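Local coordinates for protein ATP-citrate lyase beta-subunit (Chlorobium limicola, PDB 6HXJ) that probably works with its partner subunit to cleave citrate in an ATP- and CoA-dependent reaction, yielding oxaloacetate and acetyl-CoA together with ADP and phosphate, at residues E182-I187 / M208-D213; W16-P21 / I176-N181; K3-P8 / K224-I229; I187-L192 / F201-A206; E117-K122 / D133-I138. All coordinates share one frame; numbering follows the deposited sequence.

Contact 1. Residues E182-I187 / M208-D213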
# COMPACT_ATOMS: atom_id res chain seq x y z
N GLU A 182 29.55 21.21 -48.80
CA GLU A 182 30.48 21.08 -47.69
C GLU A 182 30.45 22.26 -46.71
O GLU A 182 31.35 22.37 -45.88
CB GLU A 182 31.93 20.81 -48.17
CG GLU A 182 32.17 19.46 -48.82
CD GLU A 182 31.76 18.21 -48.06
OE1 GLU A 182 32.00 18.13 -46.83
OE2 GLU A 182 31.21 17.30 -48.71
N ASP A 183 29.47 23.15 -46.80
CA ASP A 183 29.41 24.32 -45.92
C ASP A 183 30.72 25.16 -45.96
O ASP A 183 31.18 25.62 -44.92
CB ASP A 183 29.04 23.92 -44.45
CG ASP A 183 27.54 23.92 -44.15
OD1 ASP A 183 26.96 25.05 -44.01
OD2 ASP A 183 26.96 22.82 -43.98
N ALA A 184 31.33 25.32 -47.14
CA ALA A 184 32.58 26.06 -47.24
C ALA A 184 32.36 27.54 -47.12
O ALA A 184 31.27 28.01 -47.43
CB ALA A 184 33.29 25.75 -48.56
N GLN A 185 33.38 28.28 -46.71
CA GLN A 185 33.39 29.73 -46.66
C GLN A 185 34.11 30.18 -47.94
O GLN A 185 33.75 31.17 -48.57
CB GLN A 185 34.11 30.22 -45.41
CG GLN A 185 33.29 29.91 -44.16
CD GLN A 185 34.06 29.97 -42.85
OE1 GLN A 185 35.28 29.82 -42.78
NE2 GLN A 185 33.32 30.12 -41.77
N SER A 186 35.10 29.39 -48.36
CA SER A 186 35.91 29.64 -49.54
C SER A 186 36.78 28.42 -49.90
O SER A 186 37.17 27.65 -49.02
CB SER A 186 36.80 30.87 -49.37
OG SER A 186 37.71 30.71 -48.29
N ILE A 187 37.09 28.27 -51.20
CA ILE A 187 37.94 27.23 -51.80
C ILE A 187 38.78 27.92 -52.88
O ILE A 187 38.20 28.52 -53.78
CB ILE A 187 37.09 26.08 -52.41
CG1 ILE A 187 36.12 25.43 -51.37
CG2 ILE A 187 38.00 25.04 -53.09
CD1 ILE A 187 34.94 24.64 -51.94
N MET A 208 41.27 25.53 -48.59
CA MET A 208 39.85 25.43 -48.26
C MET A 208 39.50 25.90 -46.86
O MET A 208 40.06 25.41 -45.88
CB MET A 208 39.37 23.99 -48.46
CG MET A 208 37.92 23.83 -48.50
SD MET A 208 37.63 22.13 -48.97
CE MET A 208 35.79 22.13 -49.13
N ASN A 209 38.51 26.77 -46.76
CA ASN A 209 37.94 27.22 -45.47
C ASN A 209 36.51 26.70 -45.35
O ASN A 209 35.70 26.96 -46.25
CB ASN A 209 37.96 28.73 -45.33
CG ASN A 209 39.34 29.30 -45.43
OD1 ASN A 209 40.12 29.28 -44.47
ND2 ASN A 209 39.71 29.76 -46.62
N VAL A 210 36.21 25.94 -44.29
CA VAL A 210 34.85 25.42 -44.10
C VAL A 210 34.23 26.01 -42.85
O VAL A 210 34.93 26.43 -41.94
CB VAL A 210 34.69 23.87 -44.18
CG1 VAL A 210 34.98 23.37 -45.59
CG2 VAL A 210 35.54 23.14 -43.15
N ASP A 211 32.91 26.09 -42.82
CA ASP A 211 32.21 26.62 -41.64
C ASP A 211 32.11 25.47 -40.58
O ASP A 211 31.20 24.63 -40.65
CB ASP A 211 30.86 27.22 -42.05
CG ASP A 211 29.89 27.56 -40.91
OD1 ASP A 211 30.37 27.78 -39.76
OD2 ASP A 211 28.68 27.67 -41.18
N TYR A 212 33.08 25.42 -39.63
CA TYR A 212 33.19 24.33 -38.65
C TYR A 212 32.01 24.19 -37.69
O TYR A 212 31.82 23.10 -37.19
CB TYR A 212 34.52 24.35 -37.86
CG TYR A 212 34.99 22.97 -37.46
CD1 TYR A 212 35.33 22.02 -38.42
CD2 TYR A 212 35.09 22.61 -36.12
CE1 TYR A 212 35.73 20.74 -38.05
CE2 TYR A 212 35.51 21.33 -35.74
CZ TYR A 212 35.83 20.40 -36.71
OH TYR A 212 36.24 19.14 -36.34
N ASP A 213 31.18 25.23 -37.50
CA ASP A 213 29.97 25.17 -36.67
C ASP A 213 28.96 24.16 -37.23
O ASP A 213 28.11 23.65 -36.50
CB ASP A 213 29.30 26.55 -36.64
CG ASP A 213 30.09 27.64 -35.94
OD1 ASP A 213 30.49 27.43 -34.77
OD2 ASP A 213 30.25 28.74 -36.55
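The thioether of Met-208 is the main bump here, and the hollow it fills is lined by Ile-187, Ala-184 and Glu-182. Met-208 is fully extended, with CG anti to the backbone N, so it runs alongside Ile-187 and points the same way; its CG packs at 3.7 Å against Ile-187 CG1. The methyl CE then settles 3.9 Å from Ile-187 CD1 and 4.2 Å from Glu-182 CB. Helices 6-15 and 163-181 pack on this side. Val-210 turns its side chain away overall, yet its CG1 lies 4.2 Å from Ala-184 CB.

A classic beta bulge shifts the register by one residue here: Gln-185 and Ser-186 both face Asn-209. Asn-209 O is gripped twice, by Gln-185 N at 2.7 Å from above the carbonyl plane and by Ser-186 N at 3.3 Å on a lone pair. On the other face, Asn-209 ND2 donates to Ser-186 OG (2.8 Å). Gln-185 crosses Asp-211 at about a right angle, the two terminal planes only 7° apart, and each binds a chain of another protein.

Chemically, the antiparallel pair joins an apolar helix-covered face to a polar face whose outer end helps form a subunit interface.

Contact 2. Residues W16-P21 / I176-N181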
# COMPACT_ATOMS: atom_id res chain seq x y z
N TRP A 16 33.70 15.04 -54.31
CA TRP A 16 32.86 15.70 -55.31
C TRP A 16 33.46 15.61 -56.71
O TRP A 16 33.10 16.39 -57.60
CB TRP A 16 32.53 17.15 -54.88
CG TRP A 16 31.71 17.16 -53.63
CD1 TRP A 16 32.17 17.17 -52.35
CD2 TRP A 16 30.29 16.94 -53.55
NE1 TRP A 16 31.12 17.05 -51.47
CE2 TRP A 16 29.96 16.88 -52.18
CE3 TRP A 16 29.27 16.78 -54.50
CZ2 TRP A 16 28.66 16.64 -51.74
CZ3 TRP A 16 27.99 16.55 -54.07
CH2 TRP A 16 27.69 16.49 -52.71
N GLY A 17 34.33 14.63 -56.91
CA GLY A 17 34.98 14.38 -58.19
C GLY A 17 35.71 15.59 -58.74
O GLY A 17 35.31 16.13 -59.78
N ILE A 18 36.76 16.04 -58.04
CA ILE A 18 37.57 17.18 -58.46
C ILE A 18 38.98 16.65 -58.72
O ILE A 18 39.55 15.98 -57.85
CB ILE A 18 37.53 18.34 -57.44
CG1 ILE A 18 36.10 18.89 -57.29
CG2 ILE A 18 38.55 19.43 -57.80
CD1 ILE A 18 35.90 19.81 -56.12
N PRO A 19 39.52 16.90 -59.93
CA PRO A 19 40.85 16.39 -60.26
C PRO A 19 41.91 16.75 -59.24
O PRO A 19 42.16 17.92 -59.01
CB PRO A 19 41.11 17.03 -61.62
CG PRO A 19 39.77 17.25 -62.21
CD PRO A 19 38.94 17.66 -61.06
N VAL A 20 42.47 15.75 -58.56
CA VAL A 20 43.48 15.98 -57.53
C VAL A 20 44.64 15.00 -57.72
O VAL A 20 44.40 13.82 -58.00
CB VAL A 20 42.91 15.91 -56.08
CG1 VAL A 20 41.91 17.02 -55.82
CG2 VAL A 20 42.30 14.55 -55.79
N PRO A 21 45.90 15.45 -57.51
CA PRO A 21 47.03 14.53 -57.61
C PRO A 21 46.99 13.49 -56.51
O PRO A 21 46.52 13.76 -55.40
CB PRO A 21 48.23 15.46 -57.43
CG PRO A 21 47.73 16.59 -56.65
CD PRO A 21 46.35 16.80 -57.14
N ILE A 176 31.47 23.99 -57.31
CA ILE A 176 30.26 24.65 -56.84
C ILE A 176 29.44 23.70 -55.99
O ILE A 176 28.88 24.14 -54.99
CB ILE A 176 29.47 25.21 -58.03
CG1 ILE A 176 30.14 26.50 -58.55
CG2 ILE A 176 28.01 25.49 -57.66
CD1 ILE A 176 29.78 26.91 -59.95
N LEU A 177 29.37 22.42 -56.39
CA LEU A 177 28.64 21.38 -55.65
C LEU A 177 29.35 21.15 -54.32
O LEU A 177 28.70 21.08 -53.28
CB LEU A 177 28.55 20.07 -56.45
CG LEU A 177 27.37 19.98 -57.35
CD1 LEU A 177 27.43 18.73 -58.22
CD2 LEU A 177 26.10 20.11 -56.56
N CYS A 178 30.70 21.08 -54.35
CA CYS A 178 31.55 20.87 -53.21
C CYS A 178 31.35 22.01 -52.25
O CYS A 178 31.19 21.75 -51.07
CB CYS A 178 33.02 20.73 -53.62
SG CYS A 178 34.19 20.52 -52.24
N PHE A 179 31.28 23.25 -52.73
CA PHE A 179 31.11 24.42 -51.89
C PHE A 179 29.75 24.40 -51.23
O PHE A 179 29.65 24.54 -50.01
CB PHE A 179 31.31 25.71 -52.71
CG PHE A 179 31.29 26.98 -51.90
CD1 PHE A 179 30.09 27.58 -51.54
CD2 PHE A 179 32.47 27.62 -51.57
CE1 PHE A 179 30.08 28.78 -50.82
CE2 PHE A 179 32.46 28.83 -50.88
CZ PHE A 179 31.27 29.40 -50.50
N ASP A 180 28.71 24.20 -52.04
CA ASP A 180 27.33 24.16 -51.58
C ASP A 180 27.15 23.09 -50.48
O ASP A 180 26.71 23.40 -49.36
CB ASP A 180 26.38 23.90 -52.77
CG ASP A 180 25.00 24.53 -52.68
OD1 ASP A 180 24.00 23.83 -52.97
OD2 ASP A 180 24.92 25.77 -52.47
N ASN A 181 27.59 21.87 -50.78
CA ASN A 181 27.43 20.69 -49.94
C ASN A 181 28.39 20.56 -48.75
O ASN A 181 28.09 19.83 -47.80
CB ASN A 181 27.48 19.48 -50.80
CG ASN A 181 26.17 19.31 -51.55
OD1 ASN A 181 25.20 18.76 -51.02
ND2 ASN A 181 26.07 19.84 -52.77
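Contacts with the indole of Trp-16 dominate this meeting between the loop after helix 6-15 and the last turns of helix 163-181, both in the ATP-grasp region. The principal one is a CH-pi interaction: Cys-178 CA sits over a face of the five-membered ring, 3.9 Å from its centroid and 18° off the normal. Cys-178 SG, anti to its backbone N, adds an oblique sulfur-aromatic contact at 4.7 Å from the same centroid.

Apolar packing continues round it: Trp-16 CE3 meets Leu-177 CB at 3.9 Å, and Ile-18 CD1 touches Cys-178 CB. At the far end of the indole, the Asn-181 amide lies against the ring at 24°, CB and CG beside Trp-16 CZ2 and CH2.

Hydrogen bonds do not cross between the segments but fix the partners. Asn-181 ND2 donates to Leu-177 O (3.0 Å), which also takes Asn-181 N, while Gly-17, with positive phi, closes helix 6-15 in a Schellman motif. An alanine in place of Trp-16 removes the ring lying on Cys-178 and Asn-181 and would probably loosen the loop's packing on helix 163-181.

With Trp-16 NE1 bonded to Glu-182 OE2, the indole combines a polar anchor with a dispersive, apolar grip on the helix.

Contact 3. Residues K3-P8 / K224-I229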
# COMPACT_ATOMS: atom_id res chain seq x y z
N LYS A 3 40.21 27.25 -41.49
CA LYS A 3 41.15 26.76 -42.48
C LYS A 3 41.42 25.33 -42.19
O LYS A 3 41.55 24.95 -41.04
CB LYS A 3 42.46 27.55 -42.46
CG LYS A 3 43.32 27.28 -43.69
CD LYS A 3 44.54 28.18 -43.73
CE LYS A 3 45.53 27.81 -44.80
NZ LYS A 3 46.69 28.73 -44.81
N ILE A 4 41.43 24.52 -43.23
CA ILE A 4 41.68 23.10 -43.10
C ILE A 4 42.89 22.71 -43.91
O ILE A 4 43.20 23.35 -44.92
CB ILE A 4 40.43 22.27 -43.48
CG1 ILE A 4 40.08 22.43 -44.97
CG2 ILE A 4 39.27 22.64 -42.56
CD1 ILE A 4 39.11 21.46 -45.49
N LEU A 5 43.55 21.63 -43.48
CA LEU A 5 44.75 21.12 -44.12
C LEU A 5 44.56 20.61 -45.53
O LEU A 5 43.45 20.29 -45.95
CB LEU A 5 45.43 20.06 -43.26
CG LEU A 5 46.13 20.60 -42.00
CD1 LEU A 5 46.59 19.49 -41.10
CD2 LEU A 5 47.31 21.49 -42.32
N GLU A 6 45.69 20.56 -46.26
CA GLU A 6 45.75 20.11 -47.65
C GLU A 6 45.08 18.77 -47.84
O GLU A 6 44.22 18.66 -48.70
CB GLU A 6 47.19 20.04 -48.13
CG GLU A 6 47.86 21.38 -48.31
CD GLU A 6 49.30 21.26 -48.77
OE1 GLU A 6 49.55 20.60 -49.81
OE2 GLU A 6 50.19 21.84 -48.10
N GLY A 7 45.45 17.77 -47.04
CA GLY A 7 44.88 16.43 -47.12
C GLY A 7 43.37 16.42 -47.10
O GLY A 7 42.73 16.07 -48.09
N PRO A 8 42.79 16.88 -45.98
CA PRO A 8 41.32 16.97 -45.85
C PRO A 8 40.63 17.63 -47.03
O PRO A 8 39.65 17.09 -47.54
CB PRO A 8 41.16 17.84 -44.60
CG PRO A 8 42.34 17.55 -43.79
CD PRO A 8 43.46 17.31 -44.73
N LYS A 224 40.26 18.42 -37.80
CA LYS A 224 40.14 19.57 -36.91
C LYS A 224 40.66 20.80 -37.66
O LYS A 224 41.50 20.66 -38.56
CB LYS A 224 40.93 19.35 -35.61
CG LYS A 224 40.14 18.62 -34.51
CD LYS A 224 41.05 18.07 -33.40
CE LYS A 224 40.45 16.84 -32.74
NZ LYS A 224 41.40 16.18 -31.81
N PRO A 225 40.21 22.03 -37.34
CA PRO A 225 40.69 23.18 -38.10
C PRO A 225 42.07 23.67 -37.68
O PRO A 225 42.46 23.47 -36.53
CB PRO A 225 39.62 24.24 -37.87
CG PRO A 225 38.54 23.58 -37.00
CD PRO A 225 39.20 22.42 -36.34
N VAL A 226 42.78 24.31 -38.62
CA VAL A 226 44.13 24.87 -38.45
C VAL A 226 44.04 26.05 -37.51
O VAL A 226 43.02 26.75 -37.49
CB VAL A 226 44.73 25.29 -39.82
CG1 VAL A 226 46.00 26.13 -39.66
CG2 VAL A 226 44.98 24.09 -40.72
N SER A 227 45.13 26.28 -36.76
CA SER A 227 45.34 27.33 -35.77
C SER A 227 45.15 28.74 -36.32
O SER A 227 45.66 29.06 -37.41
CB SER A 227 46.74 27.20 -35.17
OG SER A 227 47.04 25.89 -34.70
N GLU A 228 44.43 29.59 -35.56
CA GLU A 228 44.18 30.99 -35.92
C GLU A 228 45.56 31.68 -36.08
O GLU A 228 45.99 31.88 -37.23
CB GLU A 228 43.25 31.67 -34.89
CG GLU A 228 41.78 31.25 -34.99
CD GLU A 228 41.17 30.46 -33.84
OE1 GLU A 228 41.28 30.91 -32.68
OE2 GLU A 228 40.52 29.43 -34.12
N ILE A 229 46.32 31.86 -34.98
CA ILE A 229 47.70 32.37 -35.08
C ILE A 229 48.54 31.28 -35.80
O ILE A 229 48.37 30.09 -35.54
CB ILE A 229 48.26 32.80 -33.69
CG1 ILE A 229 49.76 33.24 -33.74
CG2 ILE A 229 48.03 31.75 -32.59
CD1 ILE A 229 50.03 34.72 -34.03
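One backbone hydrogen bond joins the loop 224-229 to the N-terminal strand 3-4, which is an outermost strand, within this chain, of the antiparallel sheet that strands 184-195 and 200-210 also build. The strand is weakly bonded and short: Leu-5 already stands at the N-cap position of helix 6-15. Across the contact Lys-3 lies opposite Val-226 and Ile-4 opposite Pro-225, with CA to CA separations of 5.4 Å between Lys-3 and Val-226 and 5.1 Å between Ile-4 and Pro-225. The bond runs from Val-226 N to Lys-3 O over 2.8 Å. It is nearly straight, 168° at the hydrogen, and the donor approaches in the carbonyl plane. On the sheet side, Ile-4 pairs through its backbone with Met-208, so the Lys-3/Ile-4 peptide is bonded through its carbonyl to the loop and through its N-H to strand 200-210.

The side chains gather round the same carbonyl. Val-226 points toward the strand, and its CB lies 3.4 Å from Lys-3 O, while Pro-225 CB approaches that oxygen from the preceding residue at 3.8 Å. Lys-3 contributes little beyond CB, because its fully extended chain, with CG anti to the backbone N, carries the amine away from the loop. Leu-5 and Val-226 cross at about a right angle. The loop leads from strand 200-210 to helix 235-246, so this packing fastens the start of the chain to the connection between those elements. Val-226 CG2, anti to the carbonyl carbon, makes the apolar touch with Leu-5 CD2 at 3.8 Å.

Contact 4. Residues I187-L192 / F201-A206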
# COMPACT_ATOMS: atom_id res chain seq x y z
N ILE A 187 37.09 28.27 -51.20
CA ILE A 187 37.94 27.23 -51.80
C ILE A 187 38.78 27.92 -52.88
O ILE A 187 38.20 28.52 -53.78
CB ILE A 187 37.09 26.08 -52.41
CG1 ILE A 187 36.12 25.43 -51.37
CG2 ILE A 187 38.00 25.04 -53.09
CD1 ILE A 187 34.94 24.64 -51.94
N GLU A 188 40.12 27.83 -52.79
CA GLU A 188 41.03 28.48 -53.72
C GLU A 188 41.99 27.44 -54.29
O GLU A 188 42.69 26.76 -53.54
CB GLU A 188 41.78 29.64 -53.05
CG GLU A 188 42.39 30.62 -54.04
CD GLU A 188 43.82 31.06 -53.80
OE1 GLU A 188 44.69 30.18 -53.61
OE2 GLU A 188 44.08 32.28 -53.86
N ILE A 189 41.97 27.27 -55.62
CA ILE A 189 42.83 26.35 -56.35
C ILE A 189 43.74 27.15 -57.29
O ILE A 189 43.27 27.77 -58.24
CB ILE A 189 42.03 25.25 -57.09
CG1 ILE A 189 41.15 24.42 -56.12
CG2 ILE A 189 42.98 24.35 -57.90
CD1 ILE A 189 40.12 23.53 -56.76
N ASN A 190 45.03 27.16 -56.99
CA ASN A 190 46.01 27.88 -57.78
C ASN A 190 47.34 27.19 -57.60
O ASN A 190 47.94 27.31 -56.54
CB ASN A 190 46.10 29.37 -57.41
CG ASN A 190 46.92 30.18 -58.38
OD1 ASN A 190 46.71 30.15 -59.61
ND2 ASN A 190 47.86 30.94 -57.85
N PRO A 191 47.76 26.40 -58.61
CA PRO A 191 47.12 26.22 -59.91
C PRO A 191 46.24 25.00 -60.08
O PRO A 191 46.41 23.97 -59.41
CB PRO A 191 48.31 26.14 -60.86
CG PRO A 191 49.41 25.48 -60.05
CD PRO A 191 49.08 25.73 -58.57
N LEU A 192 45.30 25.13 -61.02
CA LEU A 192 44.48 24.05 -61.54
C LEU A 192 45.23 23.76 -62.86
O LEU A 192 45.19 24.55 -63.81
CB LEU A 192 43.01 24.46 -61.77
CG LEU A 192 42.15 23.43 -62.55
CD1 LEU A 192 41.80 22.22 -61.70
CD2 LEU A 192 40.93 24.06 -63.20
N PHE A 201 43.32 16.87 -65.78
CA PHE A 201 43.39 18.03 -64.90
C PHE A 201 43.79 17.61 -63.47
O PHE A 201 43.55 16.47 -63.07
CB PHE A 201 42.02 18.72 -64.86
CG PHE A 201 41.64 19.60 -66.02
CD1 PHE A 201 41.00 19.07 -67.13
CD2 PHE A 201 41.83 20.98 -65.97
CE1 PHE A 201 40.59 19.89 -68.19
CE2 PHE A 201 41.43 21.80 -67.03
CZ PHE A 201 40.82 21.25 -68.13
N ALA A 202 44.38 18.54 -62.71
CA ALA A 202 44.77 18.34 -61.31
C ALA A 202 44.79 19.66 -60.56
O ALA A 202 45.34 20.66 -61.03
CB ALA A 202 46.14 17.68 -61.21
N ALA A 203 44.20 19.65 -59.36
CA ALA A 203 44.18 20.79 -58.44
C ALA A 203 45.46 20.67 -57.63
O ALA A 203 45.56 19.78 -56.79
CB ALA A 203 42.98 20.69 -57.52
N LEU A 204 46.47 21.48 -57.96
CA LEU A 204 47.76 21.38 -57.30
C LEU A 204 47.79 21.98 -55.88
O LEU A 204 48.19 21.25 -54.96
CB LEU A 204 48.88 21.94 -58.18
CG LEU A 204 49.83 20.93 -58.82
CD1 LEU A 204 49.09 19.79 -59.51
CD2 LEU A 204 50.78 21.61 -59.75
N ASP A 205 47.35 23.26 -55.69
CA ASP A 205 47.33 23.91 -54.36
C ASP A 205 45.91 24.17 -53.94
O ASP A 205 45.24 25.03 -54.50
CB ASP A 205 48.15 25.22 -54.32
CG ASP A 205 49.65 25.07 -54.51
OD1 ASP A 205 50.27 24.24 -53.79
OD2 ASP A 205 50.23 25.84 -55.32
N ALA A 206 45.46 23.44 -52.91
CA ALA A 206 44.10 23.52 -52.40
C ALA A 206 43.99 24.25 -51.07
O ALA A 206 44.37 23.70 -50.02
CB ALA A 206 43.51 22.12 -52.28
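Pro-191 O is the best-held polar atom, gripped by one hydrogen bond: Leu-204 N donates to it at 2.9 Å, approaching almost along the C=O axis. Asp-205 O has one longer hydrogen bond, from Asn-190 N at 3.3 Å in the carbonyl plane, and a weaker CA-H...O contact from Ile-189 CA, also 3.3 Å, with 162° at the hydrogen. The peptide before Pro-191 is cis and the chain turns a corner at Asn-190. The corner interrupts the hairpin of strands 184-195 and 200-210; on either side of it Ile-189 pairs with Ala-206 and Leu-192 with Ala-203, both as non-hydrogen-bonded antiparallel pairs.

These four residues share one face. There Ile-189 CG2, anti to its backbone N, reaches diagonally to Ala-203 CB at 3.7 Å, whereas Leu-192 CG lies obliquely by the Phe-201 ring, 4.2 Å from CD2. Phe-13 of helix 6-15 packs on Ile-189 and Ala-206. Pro-191 presents CD and CG obliquely to Leu-204, with CD 3.8 Å from Leu-204 CB.

At the corner itself Asn-190 ND2 bonds to Gly-125 O. The Asp-205 carboxylate, beside the prolyl ring, has OD2 3.0 Å from Asn-190 O, an arrangement of two acceptors. The salt bridge from its OD1 to Lys-50 would probably offset that repulsion and favour the ionised acid.

Contact 5. Residues E117-K122 / D133-I138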
# COMPACT_ATOMS: atom_id res chain seq x y z
N GLU A 117 30.89 33.75 -55.04
CA GLU A 117 31.44 34.33 -56.25
C GLU A 117 32.51 33.39 -56.78
O GLU A 117 33.39 32.96 -56.02
CB GLU A 117 32.05 35.69 -55.95
CG GLU A 117 32.24 36.56 -57.17
CD GLU A 117 32.79 37.95 -56.89
OE1 GLU A 117 33.76 38.07 -56.10
OE2 GLU A 117 32.23 38.92 -57.45
N LEU A 118 32.41 33.03 -58.07
CA LEU A 118 33.37 32.16 -58.70
C LEU A 118 34.29 33.00 -59.55
O LEU A 118 33.83 33.67 -60.46
CB LEU A 118 32.65 31.09 -59.52
CG LEU A 118 33.50 30.06 -60.26
CD1 LEU A 118 34.30 29.16 -59.33
CD2 LEU A 118 32.65 29.23 -61.16
N LEU A 119 35.58 33.02 -59.21
CA LEU A 119 36.58 33.78 -59.94
C LEU A 119 37.37 32.77 -60.76
O LEU A 119 37.77 31.72 -60.24
CB LEU A 119 37.49 34.58 -58.99
CG LEU A 119 36.98 35.97 -58.55
CD1 LEU A 119 35.85 35.86 -57.58
CD2 LEU A 119 38.07 36.77 -57.89
N ILE A 120 37.54 33.05 -62.06
CA ILE A 120 38.27 32.17 -62.96
C ILE A 120 39.35 32.92 -63.75
O ILE A 120 39.13 34.04 -64.20
CB ILE A 120 37.29 31.36 -63.88
CG1 ILE A 120 38.01 30.16 -64.54
CG2 ILE A 120 36.54 32.24 -64.91
CD1 ILE A 120 37.10 29.20 -65.14
N SER A 121 40.51 32.31 -63.91
CA SER A 121 41.58 32.91 -64.71
C SER A 121 42.32 31.86 -65.50
O SER A 121 42.49 30.73 -65.05
CB SER A 121 42.56 33.68 -63.83
OG SER A 121 43.36 34.53 -64.63
N LYS A 122 42.77 32.23 -66.70
CA LYS A 122 43.57 31.36 -67.56
C LYS A 122 45.04 31.46 -67.16
O LYS A 122 45.82 30.56 -67.46
CB LYS A 122 43.37 31.76 -69.03
CG LYS A 122 43.31 30.58 -69.99
CD LYS A 122 43.02 31.03 -71.42
CE LYS A 122 43.26 29.92 -72.41
NZ LYS A 122 43.40 30.44 -73.79
N ASP A 133 43.35 41.37 -64.26
CA ASP A 133 42.35 41.84 -65.24
C ASP A 133 41.84 40.62 -66.00
O ASP A 133 40.73 40.65 -66.56
CB ASP A 133 42.98 42.87 -66.21
CG ASP A 133 42.67 44.34 -65.97
OD1 ASP A 133 42.32 44.70 -64.82
OD2 ASP A 133 42.83 45.14 -66.92
N SER A 134 42.67 39.56 -66.03
CA SER A 134 42.37 38.30 -66.70
C SER A 134 41.25 37.54 -66.01
O SER A 134 40.62 36.69 -66.63
CB SER A 134 43.63 37.44 -66.80
OG SER A 134 44.10 36.95 -65.56
N VAL A 135 41.01 37.87 -64.73
CA VAL A 135 40.02 37.26 -63.85
C VAL A 135 38.59 37.67 -64.22
O VAL A 135 38.23 38.85 -64.23
CB VAL A 135 40.32 37.48 -62.35
CG1 VAL A 135 39.20 36.96 -61.46
CG2 VAL A 135 41.64 36.84 -61.94
N ARG A 136 37.79 36.64 -64.55
CA ARG A 136 36.37 36.75 -64.85
C ARG A 136 35.63 36.15 -63.68
O ARG A 136 35.93 35.04 -63.22
CB ARG A 136 36.02 36.07 -66.20
CG ARG A 136 36.79 36.63 -67.41
CD ARG A 136 36.57 38.12 -67.59
NE ARG A 136 37.47 38.69 -68.59
CZ ARG A 136 37.74 39.99 -68.69
NH1 ARG A 136 38.57 40.43 -69.63
NH2 ARG A 136 37.18 40.86 -67.86
N ARG A 137 34.73 36.94 -63.13
CA ARG A 137 33.99 36.54 -61.95
C ARG A 137 32.50 36.55 -62.18
O ARG A 137 31.98 37.46 -62.81
CB ARG A 137 34.38 37.39 -60.73
CG ARG A 137 34.44 38.89 -60.95
CD ARG A 137 34.60 39.65 -59.65
NE ARG A 137 35.99 39.67 -59.17
CZ ARG A 137 36.43 40.41 -58.15
NH1 ARG A 137 35.59 41.20 -57.49
NH2 ARG A 137 37.71 40.37 -57.80
N ILE A 138 31.82 35.52 -61.67
CA ILE A 138 30.36 35.47 -61.68
C ILE A 138 29.85 35.30 -60.26
O ILE A 138 30.51 34.67 -59.45
CB ILE A 138 29.68 34.49 -62.67
CG1 ILE A 138 29.97 33.02 -62.33
CG2 ILE A 138 29.98 34.82 -64.10
CD1 ILE A 138 28.74 32.24 -62.00
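Glu-117 and Arg-137 cross obliquely at one end of an antiparallel strand pair, at the margin of the ATP-grasp region's sheet where 136-141 is an outermost strand within this chain. The Glu-117 chain is extended, CG anti to the backbone N, whereas Arg-137 CG takes the crowded position between the backbone N and the carbonyl carbon and the chain bends at chi3. Their carboxylate and guanidinium planes stand 57° apart. Glu-117 OE2 lies 3.3 Å from Arg-137 CD. Glu-117 OE1 lies over a guanidinium face in a long salt bridge, 3.9 Å from Arg-137 NH1, in which no N-H points at the oxygen. An alanine in place of Glu-117 removes the carboxylate, and Arg-137 would probably be less firmly placed beside the strand.

Leu-119 lies side by side with Arg-137 and points the same way, its CG 3.7 Å from Arg-137 CB. It crosses Val-135 obliquely, Leu-119 CD2 meeting Val-135 CG1, also at 3.7 Å. On the opposite face, Ile-120 crosses Arg-136 at about a right angle, with CG2 4.1 Å from Arg-136 CB, while Leu-118 and Ile-138 extend a surface packed on by helix 148-158.

Reciprocal backbone hydrogen bonds between Leu-118 and Ile-138, and between Ile-120 and Arg-136, hold the two strands in the register that brings these side chains together. Beyond them, Ser-121 OG lies 2.7 Å from Ser-134 OG, and the latter bonds to Asn-131 O.

Contacts 1, 3, 4 and 5 all reach one antiparallel sheet, on whose helical side contact 2 joins the loop after helix 6-15 to helix 163-181. Contacts 1 and 4 use the same hairpin at centres 16 Å apart and share Ile-187. Contact 3 meets contact 1 where Met-208 O lies 3.1 Å from Ile-4 N. The loop of contact 2 reaches contact 4 through Pro-19 O, 2.7 Å from Ala-203 N, while its helix touches contact 5 through Ile-176 and Leu-118. Contacts 3 and 5 are the farthest apart, with centres separated by 26 Å. Coenzyme A lies about 14 Å from the Asp-211 side chain, too far for contact 1 to line its site.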